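Local coordinates for protein putative polyketide synthase (PDB 6HP2) that serves, through this O-methyltransferase domain with bound S-adenosyl-L-homocysteine, as part of a trans-AT polyketide synthase that probably takes part in making the antibiotic bacillaene, at residues D200-T205 against P219-W224; E223-L228 against K301-N306; L233-I238 against S308-K313. All coordinates share one frame; numbering follows the deposited sequence.

Interaction 1: D200-T205 against P219-W224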
# COMPACT_ATOMS: atom_id res chain seq x y z
N ASP A 200 -0.43 -5.01 0.67
CA ASP A 200 -1.73 -5.65 0.81
C ASP A 200 -1.63 -6.85 1.74
O ASP A 200 -0.54 -7.27 2.16
CB ASP A 200 -2.28 -6.07 -0.55
CG ASP A 200 -3.73 -5.71 -0.74
OD1 ASP A 200 -4.50 -5.88 0.21
OD2 ASP A 200 -4.09 -5.29 -1.88
N TYR A 201 -2.80 -7.36 2.09
CA TYR A 201 -2.90 -8.53 2.96
C TYR A 201 -3.09 -9.86 2.24
O TYR A 201 -3.76 -9.96 1.20
CB TYR A 201 -4.06 -8.33 3.93
CG TYR A 201 -3.80 -7.36 5.02
CD1 TYR A 201 -2.91 -7.67 6.05
CD2 TYR A 201 -4.49 -6.12 5.09
CE1 TYR A 201 -2.71 -6.80 7.08
CE2 TYR A 201 -4.27 -5.26 6.17
CZ TYR A 201 -3.37 -5.58 7.13
OH TYR A 201 -3.12 -4.73 8.22
N ILE A 202 -2.48 -10.88 2.81
CA ILE A 202 -2.71 -12.27 2.42
C ILE A 202 -3.32 -13.01 3.62
O ILE A 202 -2.81 -12.92 4.76
CB ILE A 202 -1.39 -12.95 2.01
CG1 ILE A 202 -0.74 -12.20 0.85
CG2 ILE A 202 -1.60 -14.44 1.70
CD1 ILE A 202 0.69 -12.73 0.58
N ALA A 203 -4.37 -13.80 3.37
CA ALA A 203 -4.98 -14.57 4.44
C ALA A 203 -4.28 -15.93 4.47
O ALA A 203 -4.15 -16.59 3.43
CB ALA A 203 -6.48 -14.71 4.22
N ASN A 204 -3.84 -16.36 5.65
CA ASN A 204 -3.13 -17.63 5.83
C ASN A 204 -4.06 -18.77 6.22
O ASN A 204 -3.62 -19.76 6.81
CB ASN A 204 -2.03 -17.45 6.86
CG ASN A 204 -1.02 -16.46 6.38
OD1 ASN A 204 -0.59 -16.56 5.20
ND2 ASN A 204 -0.71 -15.44 7.18
N THR A 205 -5.30 -18.67 5.82
CA THR A 205 -6.36 -19.59 6.16
C THR A 205 -6.83 -20.32 4.92
O THR A 205 -6.51 -19.98 3.78
CB THR A 205 -7.51 -18.80 6.80
OG1 THR A 205 -7.73 -17.62 6.01
CG2 THR A 205 -7.15 -18.38 8.18
N PRO A 219 -7.90 -12.11 0.23
CA PRO A 219 -7.77 -13.42 -0.43
C PRO A 219 -6.73 -14.28 0.24
O PRO A 219 -5.77 -13.78 0.82
CB PRO A 219 -7.33 -13.06 -1.87
CG PRO A 219 -7.68 -11.58 -2.02
CD PRO A 219 -7.48 -11.00 -0.67
N THR A 220 -6.95 -15.60 0.16
CA THR A 220 -5.96 -16.55 0.61
C THR A 220 -4.74 -16.56 -0.30
O THR A 220 -4.73 -16.02 -1.40
CB THR A 220 -6.57 -17.95 0.62
OG1 THR A 220 -6.86 -18.32 -0.74
CG2 THR A 220 -7.87 -18.01 1.45
N VAL A 221 -3.72 -17.31 0.14
CA VAL A 221 -2.55 -17.57 -0.71
C VAL A 221 -2.99 -18.09 -2.08
O VAL A 221 -2.60 -17.57 -3.11
CB VAL A 221 -1.61 -18.57 -0.02
CG1 VAL A 221 -0.52 -19.05 -0.98
CG2 VAL A 221 -1.02 -17.94 1.25
N GLN A 222 -3.78 -19.16 -2.09
CA GLN A 222 -4.16 -19.77 -3.33
C GLN A 222 -4.98 -18.82 -4.20
O GLN A 222 -4.83 -18.82 -5.42
CB GLN A 222 -4.94 -21.08 -3.05
CG GLN A 222 -5.23 -21.86 -4.31
CD GLN A 222 -3.95 -22.34 -5.04
OE1 GLN A 222 -2.93 -22.64 -4.43
NE2 GLN A 222 -4.02 -22.38 -6.38
N GLU A 223 -5.85 -18.02 -3.59
CA GLU A 223 -6.65 -17.09 -4.37
C GLU A 223 -5.77 -16.00 -4.98
O GLU A 223 -6.03 -15.55 -6.10
CB GLU A 223 -7.78 -16.48 -3.49
CG GLU A 223 -8.87 -17.44 -3.14
CD GLU A 223 -9.90 -16.86 -2.16
OE1 GLU A 223 -9.53 -16.00 -1.33
OE2 GLU A 223 -11.07 -17.26 -2.24
N TRP A 224 -4.72 -15.56 -4.28
CA TRP A 224 -3.82 -14.55 -4.84
C TRP A 224 -3.04 -15.10 -6.02
O TRP A 224 -2.90 -14.43 -7.05
CB TRP A 224 -2.85 -14.08 -3.75
CG TRP A 224 -3.30 -12.91 -2.97
CD1 TRP A 224 -3.62 -12.86 -1.66
CD2 TRP A 224 -3.33 -11.55 -3.44
NE1 TRP A 224 -3.89 -11.57 -1.28
CE2 TRP A 224 -3.73 -10.74 -2.36
CE3 TRP A 224 -3.09 -10.95 -4.68
CZ2 TRP A 224 -3.93 -9.36 -2.46
CZ3 TRP A 224 -3.27 -9.55 -4.78
CH2 TRP A 224 -3.67 -8.79 -3.67
O HOH W 1 -3.91 -19.50 2.52

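Interaction 2: E223-L228 against K301-N306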
# COMPACT_ATOMS: atom_id res chain seq x y z
N GLU A 223 -5.85 -18.02 -3.59
CA GLU A 223 -6.65 -17.09 -4.37
C GLU A 223 -5.77 -16.00 -4.98
O GLU A 223 -6.03 -15.55 -6.10
CB GLU A 223 -7.78 -16.48 -3.49
CG GLU A 223 -8.87 -17.44 -3.14
CD GLU A 223 -9.90 -16.86 -2.16
OE1 GLU A 223 -9.53 -16.00 -1.33
OE2 GLU A 223 -11.07 -17.26 -2.24
N TRP A 224 -4.72 -15.56 -4.28
CA TRP A 224 -3.82 -14.55 -4.84
C TRP A 224 -3.04 -15.10 -6.02
O TRP A 224 -2.90 -14.43 -7.05
CB TRP A 224 -2.85 -14.08 -3.75
CG TRP A 224 -3.30 -12.91 -2.97
CD1 TRP A 224 -3.62 -12.86 -1.66
CD2 TRP A 224 -3.33 -11.55 -3.44
NE1 TRP A 224 -3.89 -11.57 -1.28
CE2 TRP A 224 -3.73 -10.74 -2.36
CE3 TRP A 224 -3.09 -10.95 -4.68
CZ2 TRP A 224 -3.93 -9.36 -2.46
CZ3 TRP A 224 -3.27 -9.55 -4.78
CH2 TRP A 224 -3.67 -8.79 -3.67
N ILE A 225 -2.58 -16.34 -5.90
CA ILE A 225 -1.88 -17.01 -6.98
C ILE A 225 -2.72 -16.99 -8.25
O ILE A 225 -2.25 -16.64 -9.34
CB ILE A 225 -1.53 -18.44 -6.56
CG1 ILE A 225 -0.45 -18.41 -5.48
CG2 ILE A 225 -1.17 -19.33 -7.82
CD1 ILE A 225 -0.21 -19.82 -4.84
N GLU A 226 -3.96 -17.44 -8.12
CA GLU A 226 -4.87 -17.56 -9.25
C GLU A 226 -5.42 -16.22 -9.75
O GLU A 226 -5.60 -16.04 -10.97
CB GLU A 226 -6.01 -18.49 -8.86
CG GLU A 226 -5.52 -19.94 -8.65
CD GLU A 226 -6.58 -20.86 -8.00
OE1 GLU A 226 -7.74 -20.44 -7.76
OE2 GLU A 226 -6.20 -21.99 -7.67
N LEU A 227 -5.68 -15.30 -8.83
CA LEU A 227 -6.17 -13.98 -9.22
C LEU A 227 -5.13 -13.27 -10.08
O LEU A 227 -5.44 -12.73 -11.14
CB LEU A 227 -6.48 -13.16 -7.98
CG LEU A 227 -6.83 -11.67 -8.18
CD1 LEU A 227 -8.12 -11.57 -8.98
CD2 LEU A 227 -6.96 -10.97 -6.83
N LEU A 228 -3.88 -13.27 -9.63
CA LEU A 228 -2.82 -12.64 -10.40
C LEU A 228 -2.60 -13.37 -11.72
O LEU A 228 -2.59 -12.73 -12.76
CB LEU A 228 -1.52 -12.59 -9.60
CG LEU A 228 -1.58 -11.81 -8.33
CD1 LEU A 228 -0.24 -11.89 -7.60
CD2 LEU A 228 -1.93 -10.34 -8.56
N LYS A 301 1.75 -21.96 -15.75
CA LYS A 301 3.11 -21.58 -15.40
C LYS A 301 3.13 -20.30 -14.59
O LYS A 301 3.98 -20.12 -13.70
CB LYS A 301 3.94 -21.40 -16.68
CG LYS A 301 4.39 -22.74 -17.32
CD LYS A 301 5.37 -23.48 -16.42
CE LYS A 301 6.11 -24.57 -17.16
NZ LYS A 301 5.18 -25.61 -17.67
N ARG A 302 2.20 -19.39 -14.86
CA ARG A 302 2.07 -18.23 -13.99
C ARG A 302 1.70 -18.65 -12.57
O ARG A 302 2.23 -18.09 -11.59
CB ARG A 302 1.04 -17.26 -14.55
CG ARG A 302 1.49 -16.63 -15.89
CD ARG A 302 0.69 -15.39 -16.27
NE ARG A 302 -0.70 -15.64 -16.59
CZ ARG A 302 -1.18 -15.77 -17.82
NH1 ARG A 302 -0.38 -15.67 -18.87
NH2 ARG A 302 -2.46 -16.00 -18.00
N CYS A 303 0.80 -19.64 -12.44
CA CYS A 303 0.43 -20.13 -11.11
C CYS A 303 1.61 -20.75 -10.40
O CYS A 303 1.85 -20.49 -9.22
CB CYS A 303 -0.70 -21.17 -11.21
SG CYS A 303 -2.27 -20.38 -11.55
N GLU A 304 2.39 -21.57 -11.11
CA GLU A 304 3.52 -22.23 -10.49
C GLU A 304 4.57 -21.23 -10.08
O GLU A 304 5.16 -21.34 -9.00
CB GLU A 304 4.11 -23.29 -11.45
CG GLU A 304 3.08 -24.38 -11.73
CD GLU A 304 3.59 -25.43 -12.71
OE1 GLU A 304 3.04 -26.55 -12.68
OE2 GLU A 304 4.53 -25.11 -13.49
N TRP A 305 4.77 -20.19 -10.90
CA TRP A 305 5.71 -19.15 -10.50
C TRP A 305 5.24 -18.44 -9.24
O TRP A 305 5.99 -18.23 -8.27
CB TRP A 305 5.86 -18.16 -11.64
CG TRP A 305 6.88 -17.12 -11.39
CD1 TRP A 305 6.71 -15.93 -10.77
CD2 TRP A 305 8.29 -17.23 -11.69
NE1 TRP A 305 7.91 -15.26 -10.72
CE2 TRP A 305 8.90 -16.04 -11.27
CE3 TRP A 305 9.09 -18.22 -12.28
CZ2 TRP A 305 10.27 -15.80 -11.42
CZ3 TRP A 305 10.45 -17.99 -12.43
CH2 TRP A 305 11.03 -16.79 -12.00
N ASN A 306 3.98 -18.03 -9.23
CA ASN A 306 3.47 -17.30 -8.07
C ASN A 306 3.51 -18.14 -6.80
O ASN A 306 3.82 -17.64 -5.72
CB ASN A 306 2.08 -16.79 -8.38
CG ASN A 306 2.09 -15.68 -9.44
OD1 ASN A 306 3.12 -15.04 -9.71
ND2 ASN A 306 0.94 -15.46 -10.06

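Interaction 3: L233-I238 against S308-K313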
# COMPACT_ATOMS: atom_id res chain seq x y z
N LEU A 233 -0.45 -11.66 -14.49
CA LEU A 233 0.56 -11.12 -13.61
C LEU A 233 1.33 -12.20 -12.87
O LEU A 233 0.77 -13.21 -12.44
CB LEU A 233 -0.09 -10.15 -12.61
CG LEU A 233 -0.74 -8.94 -13.23
CD1 LEU A 233 -1.65 -8.16 -12.20
CD2 LEU A 233 0.28 -7.95 -13.79
N VAL A 234 2.60 -11.94 -12.62
CA VAL A 234 3.41 -12.80 -11.79
C VAL A 234 4.15 -11.97 -10.79
O VAL A 234 4.43 -10.79 -11.01
CB VAL A 234 4.42 -13.62 -12.66
CG1 VAL A 234 3.62 -14.55 -13.52
CG2 VAL A 234 5.26 -12.70 -13.50
N ILE A 235 4.49 -12.64 -9.71
CA ILE A 235 5.21 -12.05 -8.60
C ILE A 235 6.68 -12.04 -8.91
O ILE A 235 7.31 -13.09 -8.99
CB ILE A 235 4.92 -12.81 -7.30
CG1 ILE A 235 3.46 -12.70 -6.96
CG2 ILE A 235 5.86 -12.28 -6.21
CD1 ILE A 235 3.02 -13.77 -5.89
N ASP A 236 7.26 -10.83 -8.99
CA ASP A 236 8.70 -10.73 -9.13
C ASP A 236 9.37 -10.78 -7.76
O ASP A 236 10.46 -11.36 -7.60
CB ASP A 236 9.06 -9.43 -9.88
CG ASP A 236 10.55 -9.36 -10.23
OD1 ASP A 236 11.04 -10.32 -10.86
OD2 ASP A 236 11.19 -8.39 -9.85
N GLU A 237 8.72 -10.17 -6.77
CA GLU A 237 9.22 -10.09 -5.41
C GLU A 237 8.04 -9.95 -4.47
O GLU A 237 7.06 -9.24 -4.77
CB GLU A 237 10.18 -8.90 -5.27
CG GLU A 237 10.96 -8.89 -3.97
CD GLU A 237 12.14 -7.91 -3.98
OE1 GLU A 237 12.43 -7.34 -5.03
OE2 GLU A 237 12.77 -7.72 -2.92
N ILE A 238 8.08 -10.70 -3.38
CA ILE A 238 7.06 -10.61 -2.32
C ILE A 238 7.81 -10.53 -1.00
O ILE A 238 8.70 -11.34 -0.73
CB ILE A 238 6.06 -11.78 -2.36
CG1 ILE A 238 5.04 -11.76 -1.21
CG2 ILE A 238 6.83 -13.16 -2.35
CD1 ILE A 238 3.94 -10.80 -1.41
N SER A 308 5.59 -20.51 -6.03
CA SER A 308 6.98 -20.60 -5.59
C SER A 308 7.41 -19.33 -4.86
O SER A 308 8.11 -19.38 -3.83
CB SER A 308 7.89 -20.86 -6.82
OG SER A 308 9.25 -20.82 -6.47
N LYS A 309 7.07 -18.17 -5.40
CA LYS A 309 7.40 -16.94 -4.71
C LYS A 309 6.72 -16.87 -3.35
O LYS A 309 7.32 -16.41 -2.37
CB LYS A 309 6.96 -15.75 -5.57
CG LYS A 309 7.80 -15.65 -6.88
CD LYS A 309 9.18 -15.10 -6.54
CE LYS A 309 10.04 -15.03 -7.81
NZ LYS A 309 11.26 -14.23 -7.53
N LEU A 310 5.44 -17.26 -3.28
CA LEU A 310 4.72 -17.15 -2.00
C LEU A 310 5.16 -18.19 -0.97
O LEU A 310 4.90 -18.00 0.22
CB LEU A 310 3.24 -17.25 -2.26
CG LEU A 310 2.61 -16.00 -2.89
CD1 LEU A 310 1.26 -16.20 -3.43
CD2 LEU A 310 2.55 -14.86 -1.92
N SER A 311 5.89 -19.24 -1.39
CA SER A 311 6.38 -20.24 -0.46
C SER A 311 7.63 -19.76 0.25
O SER A 311 8.05 -20.39 1.22
CB SER A 311 6.64 -21.58 -1.17
OG SER A 311 7.83 -21.51 -1.96
N LYS A 312 8.21 -18.63 -0.15
CA LYS A 312 9.45 -18.14 0.47
C LYS A 312 9.46 -16.62 0.40
O LYS A 312 10.29 -15.97 -0.21
CB LYS A 312 10.68 -18.77 -0.19
CG LYS A 312 10.73 -18.63 -1.68
CD LYS A 312 11.92 -19.43 -2.22
CE LYS A 312 12.30 -18.99 -3.63
NZ LYS A 312 11.22 -19.27 -4.61
N LYS A 313 8.50 -16.01 1.06
CA LYS A 313 8.43 -14.56 1.14
C LYS A 313 9.67 -14.01 1.79
O LYS A 313 10.22 -14.60 2.72
CB LYS A 313 7.18 -14.20 1.95
CG LYS A 313 5.92 -14.67 1.38
CD LYS A 313 4.72 -14.20 2.22
CE LYS A 313 4.55 -15.19 3.44
NZ LYS A 313 3.56 -14.72 4.44
O HOH W 2 12.31 -13.03 -9.96

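Interaction 1: D200-T205 against P219-W224
Ala-203 and Pro-219 are joined by the straightest hydrogen bond of this contact, from Ala-203 N to Pro-219 O at 2.9 Å with an N-H...O angle of 167°. A second bond comes from a side chain: Trp-224 NE1 donates to Tyr-201 O at 3.0 Å, noticeably bent and with the acceptor somewhat out of the indole plane. The return bond of the bridge between Ala-203 and Thr-220, from Val-221 N to Ala-203 O, is long and weak (3.4 Å). A water bridges the same place, accepting from Val-221 N and donating to Ala-203 O and Thr-205 O. Thr-220 is meanwhile the N-cap of the helix that follows and forms a capping box with Glu-223: Glu-223 N donates to Thr-220 OG1, and Thr-220 N to Glu-223 OE1. With OG1 of Thr-220 placed between its own backbone N and carbonyl carbon (chi1 65°), the hydroxyl can reach that first-turn amide, while CG2 lies 3.3 Å from Thr-205 O.

Packing spreads out from the indole. The carboxylate of Asp-200 stands at its edge, OD2 4.0 Å from Trp-224 CH2, the two planes 68° apart; Pro-219 CG lies over one face, toward the rim. Ile-202 divides its branches, CG1 against Trp-224 CD1 and CG2 against Val-221 CG2 at 3.6 Å. The example illustrates how a helix start can be fixed to the end of a strand in a Rossmann-like methyltransferase. Strand 194-203 pairs on its other side with strand 284-293, whose Phe-289 ring meets that of Trp-224, and Phe-183 of helix 179-188 packs on the same indole.

Interaction 2: E223-L228 against K301-N306
Ile-225 meets Cys-303 and Asn-306 where the two helices pack most closely. Its CG2 methyl, anti to the backbone N, rests against the backbone of the opposing helix, 3.5 Å from Cys-303 O, and also touches Cys-303 CB at 3.9 Å. The side chains of Ile-225 and Asn-306 lie alongside, pointing opposite ways, with Asn-306 CB 4.2 Å from both CG1 and CG2 of the isoleucine. The amide end of Asn-306 continues to Ile-225 O, which ND2 reaches through a weak hydrogen bond of 3.5 Å, and ND2 is also 3.8 Å from Leu-228 CB. Helix 221-230 is the beta-alpha-beta crossover between the parallel strands 194-203 and 233-240, passing strand 284-293, which is inserted antiparallel between them as in class I (Rossmann-like) methyltransferases. Helix 299-310 follows that strand and packs beside the crossover helix, the segment axes 8.8 Å apart with 140° between their N-to-C directions. Asn-306 also bonds strand 233-240, OD1 accepting from Ile-235 N and ND2 donating to Leu-233 O. Toward the partly exposed side the fit slackens: Glu-226 CG comes no nearer than 4.4 Å to Cys-303 SG, and the Glu-226 carboxylate turns instead to Gln-222.

Interaction 3: L233-I238 against S308-K313
Lys-309 reaches Ile-235 and Asp-236 by a single bend in an otherwise extended chain: chi2 of -76° turns CD aside, after which chi3 and chi4 run nearly straight and carry NZ to Asp-236 O. In Ile-238, CG1 is anti to the backbone N (chi1 176°), which leaves CG2 between the backbone N and the carbonyl carbon, and this methyl lies against the backbone of the last part of helix 299-310, 3.3 Å from Lys-309 O.

The aliphatic part of Lys-309 runs beside Ile-235 with the opposite heading, its CB 3.7 Å from Ile-235 CG2. Deeper in, Leu-310 packs against both isoleucines and lies across them: its CG is 3.8 Å from Ile-235 CD1, and its CD2 4.0 Å from Ile-238 CG1. Lys-313 adds its CG, also 4.0 Å from Ile-238 CG1. The contact thus illustrates the C-terminal part of helix 299-310 packing on strand 233-240 at a classic beta bulge, Asp-236 and Glu-237 together opposing Lys-290 of strand 284-293.

At the outer edge, Lys-309 NZ donates to Asp-236 O at 3.0 Å from above the carbonyl plane. The carboxylate meets the lysine only through a water, which accepts from Lys-309 NZ and donates to Asp-236 OD1, the two charged atoms being 5.1 Å apart. One lysine therefore supplies both apolar cover and a polar link to the bulge, and with the carboxylate it probably forms a water-separated pair of opposite charges, weaker than a direct salt bridge would be.

Interactions 1 and 2 are buried contacts at successive turns of helix 221-230, whereas interaction 3 is partly buried and reaches solvent at the bulge. Interaction 1 relies on backbone and indole hydrogen bonds to a strand end, the side chain of Asp-200 being about 10 Å from the bound S-adenosyl-L-homocysteine. Interaction 2 is chiefly apolar with one weak bond, and interaction 3 combines branched aliphatics with a lysine; both lie away from the ligand-binding residues and share helix 299-310. Leu-310 connects the set, its CD2 3.8 Å from Ile-202 CD1 of interaction 1 and its CD1 3.5 Å from Ile-225 CG1 of interaction 2. Trp-305 NE1 probably donates to Ile-235 O, joining interactions 2 and 3.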